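Local coordinates for TRAS1 ORF2p (Bombyx mori, PDB 1WDU), which probably nicks telomeric repeat DNA through its N-terminal endonuclease domain, the part present here, to prepare integration of a telomere-specific non-LTR retrotransposon, at residues A[90-98]-A[108-116]. The protein carries 1 engineered substitution. Sequence-based numbering, arbitrary orientation.
Sequences HDLDVIQYP and VGIRTRAWE
Leu-92 reaches across to Ile-110 and Thr-112 just before strand 93-96 begins. With CG anti to the backbone N (chi1 -175°), its two methyls are divided between these neighbours: CD2 lies 3.6 Å from Ile-110 CG2, while CD1 meets Thr-112 CG2 at 3.5 Å and also touches the carbonyl oxygen of Arg-111. On the same face as Ile-110, Val-94 turns CG1 to Val-108 CG1 at 3.9 Å, the two side chains lying at a slant to each other, and its other methyl, CG2, makes a looser contact with Ile-110 CG2. Phe-71 and Val-87 pack on Val-94, and Ile-85 on Val-108, so the face carrying Val-94, Val-108 and Ile-110 looks onto strands 69-72 and 83-87 of the other sheet, as expected in the two-sheet sandwich of DNase I-like endonucleases. Strands 93-96 and 105-111 form an antiparallel hairpin in which 93-96 is an edge strand and 105-111 pairs in turn with strand 116-123. Ile-95 and Gly-109 make a hydrogen-bonded pair with two N-O distances of 2.9 Å, Ile-95 N to Gly-109 O and Gly-109 N to Ile-95 O. A third bond joins Arg-111 N to Asp-93 O. On the other face, the side chains of Ile-95 and Tyr-97 converge on Gly-109: Ile-95 CG2 sits 3.6 Å from Gly-109 CA, and the Tyr-97 ring presents its CE1 edge to Gly-109 N at 3.6 Å. Farther along this face Asp-93 and Arg-111 touch through their CB atoms, but the arginine, extended from CG to NE, carries its guanidinium to Glu-116, where NH1 forms a salt bridge with OE1 (3.1 Å), coming from the anti side and somewhat out of the carboxylate plane.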
# COMPACT_ATOMS: atom_id res chain seq x y z
N HIS A 90 -8.31 0.79 -17.11
CA HIS A 90 -8.23 -0.18 -18.21
C HIS A 90 -7.09 0.00 -19.22
O HIS A 90 -6.58 -0.98 -19.76
CB HIS A 90 -9.58 -0.19 -18.96
CG HIS A 90 -9.66 -1.21 -20.05
ND1 HIS A 90 -8.93 -1.12 -21.22
CD2 HIS A 90 -10.39 -2.34 -20.16
CE1 HIS A 90 -9.21 -2.15 -22.00
NE2 HIS A 90 -10.09 -2.91 -21.38
N ASP A 91 -6.66 1.24 -19.46
CA ASP A 91 -5.60 1.49 -20.44
C ASP A 91 -4.20 1.67 -19.89
O ASP A 91 -3.23 1.67 -20.65
CB ASP A 91 -5.96 2.71 -21.30
CG ASP A 91 -7.19 2.47 -22.17
OD1 ASP A 91 -7.24 1.43 -22.85
OD2 ASP A 91 -8.09 3.33 -22.18
N LEU A 92 -4.08 1.83 -18.58
CA LEU A 92 -2.78 2.00 -17.95
C LEU A 92 -1.84 0.82 -18.25
O LEU A 92 -2.21 -0.34 -18.09
CB LEU A 92 -2.97 2.14 -16.44
CG LEU A 92 -1.73 2.44 -15.60
CD1 LEU A 92 -1.04 3.70 -16.14
CD2 LEU A 92 -2.14 2.63 -14.14
N ASP A 93 -0.62 1.14 -18.68
CA ASP A 93 0.37 0.11 -18.98
C ASP A 93 0.87 -0.49 -17.66
O ASP A 93 1.24 0.22 -16.73
CB ASP A 93 1.55 0.72 -19.75
CG ASP A 93 1.38 0.64 -21.26
OD1 ASP A 93 0.26 0.89 -21.75
OD2 ASP A 93 2.37 0.32 -21.96
N VAL A 94 0.89 -1.82 -17.60
CA VAL A 94 1.32 -2.52 -16.41
C VAL A 94 2.42 -3.54 -16.67
O VAL A 94 2.45 -4.19 -17.72
CB VAL A 94 0.11 -3.24 -15.75
CG1 VAL A 94 0.58 -4.18 -14.66
CG2 VAL A 94 -0.86 -2.21 -15.18
N ILE A 95 3.33 -3.67 -15.72
CA ILE A 95 4.41 -4.64 -15.83
C ILE A 95 4.57 -5.37 -14.51
O ILE A 95 4.65 -4.75 -13.45
CB ILE A 95 5.75 -3.96 -16.23
CG1 ILE A 95 6.91 -4.88 -15.87
CG2 ILE A 95 5.87 -2.61 -15.56
CD1 ILE A 95 8.23 -4.40 -16.37
N GLN A 96 4.62 -6.70 -14.59
CA GLN A 96 4.75 -7.53 -13.40
C GLN A 96 6.20 -7.90 -13.08
O GLN A 96 7.03 -8.06 -13.98
CB GLN A 96 3.97 -8.84 -13.56
CG GLN A 96 2.51 -8.69 -13.97
CD GLN A 96 1.82 -10.04 -14.05
OE1 GLN A 96 1.68 -10.74 -13.05
NE2 GLN A 96 1.39 -10.41 -15.25
N TYR A 97 6.48 -8.06 -11.80
CA TYR A 97 7.82 -8.45 -11.37
C TYR A 97 7.74 -9.69 -10.47
O TYR A 97 7.86 -9.60 -9.25
CB TYR A 97 8.50 -7.30 -10.63
CG TYR A 97 8.68 -6.08 -11.50
CD1 TYR A 97 7.81 -5.00 -11.40
CD2 TYR A 97 9.71 -6.02 -12.44
CE1 TYR A 97 7.97 -3.87 -12.22
CE2 TYR A 97 9.88 -4.91 -13.27
CZ TYR A 97 9.00 -3.84 -13.15
OH TYR A 97 9.18 -2.73 -13.94
N PRO A 98 7.53 -10.86 -11.08
CA PRO A 98 7.43 -12.13 -10.35
C PRO A 98 8.61 -12.35 -9.39
O PRO A 98 8.44 -12.89 -8.31
CB PRO A 98 7.41 -13.18 -11.47
CG PRO A 98 6.78 -12.44 -12.61
CD PRO A 98 7.43 -11.08 -12.53
N VAL A 108 4.41 -4.09 -8.68
CA VAL A 108 3.91 -3.87 -10.02
C VAL A 108 4.25 -2.49 -10.54
O VAL A 108 4.09 -1.50 -9.82
CB VAL A 108 2.37 -4.06 -10.05
CG1 VAL A 108 1.75 -3.14 -11.07
CG2 VAL A 108 2.04 -5.51 -10.35
N GLY A 109 4.74 -2.43 -11.78
CA GLY A 109 5.06 -1.15 -12.38
C GLY A 109 3.91 -0.64 -13.23
O GLY A 109 3.15 -1.44 -13.80
N ILE A 110 3.73 0.68 -13.27
CA ILE A 110 2.70 1.32 -14.10
C ILE A 110 3.45 2.34 -14.95
O ILE A 110 4.40 2.98 -14.49
CB ILE A 110 1.61 2.05 -13.27
CG1 ILE A 110 2.25 3.01 -12.27
CG2 ILE A 110 0.69 1.03 -12.59
CD1 ILE A 110 1.22 3.76 -11.44
N ARG A 111 3.02 2.50 -16.19
CA ARG A 111 3.70 3.40 -17.10
C ARG A 111 2.75 4.24 -17.94
O ARG A 111 1.70 3.78 -18.36
CB ARG A 111 4.61 2.56 -18.00
CG ARG A 111 5.32 3.31 -19.11
CD ARG A 111 5.88 2.31 -20.11
NE ARG A 111 6.34 2.95 -21.34
CZ ARG A 111 7.44 3.69 -21.45
NH1 ARG A 111 8.22 3.88 -20.39
NH2 ARG A 111 7.77 4.23 -22.62
N THR A 112 3.15 5.49 -18.16
CA THR A 112 2.41 6.45 -18.98
C THR A 112 3.47 7.32 -19.66
O THR A 112 4.66 7.18 -19.36
CB THR A 112 1.49 7.38 -18.14
OG1 THR A 112 2.28 8.18 -17.25
CG2 THR A 112 0.49 6.57 -17.34
N ARG A 113 3.06 8.20 -20.57
CA ARG A 113 4.01 9.08 -21.26
C ARG A 113 4.79 9.89 -20.23
O ARG A 113 6.00 10.09 -20.36
CB ARG A 113 3.28 10.06 -22.19
CG ARG A 113 3.16 9.64 -23.66
CD ARG A 113 1.97 8.73 -23.91
NE ARG A 113 1.40 8.93 -25.24
CZ ARG A 113 0.29 8.33 -25.69
NH1 ARG A 113 -0.36 7.48 -24.91
NH2 ARG A 113 -0.16 8.60 -26.91
N ALA A 114 4.07 10.33 -19.20
CA ALA A 114 4.62 11.14 -18.13
C ALA A 114 5.69 10.47 -17.26
O ALA A 114 6.64 11.12 -16.84
CB ALA A 114 3.48 11.63 -17.24
N TRP A 115 5.52 9.18 -16.98
CA TRP A 115 6.48 8.47 -16.13
C TRP A 115 6.26 6.97 -16.03
O TRP A 115 5.35 6.42 -16.65
CB TRP A 115 6.46 9.07 -14.72
CG TRP A 115 5.08 9.42 -14.19
CD1 TRP A 115 4.67 10.64 -13.73
CD2 TRP A 115 3.95 8.54 -14.04
NE1 TRP A 115 3.36 10.58 -13.31
CE2 TRP A 115 2.89 9.30 -13.48
CE3 TRP A 115 3.72 7.18 -14.31
CZ2 TRP A 115 1.63 8.76 -13.21
CZ3 TRP A 115 2.46 6.64 -14.03
CH2 TRP A 115 1.43 7.43 -13.49
N GLU A 116 7.11 6.32 -15.25
CA GLU A 116 7.00 4.89 -15.00
C GLU A 116 7.24 4.72 -13.50
O GLU A 116 8.31 5.06 -13.00
CB GLU A 116 8.05 4.11 -15.78
CG GLU A 116 7.76 2.61 -15.83
CD GLU A 116 8.71 1.85 -16.73
OE1 GLU A 116 9.03 2.38 -17.82
OE2 GLU A 116 9.11 0.72 -16.37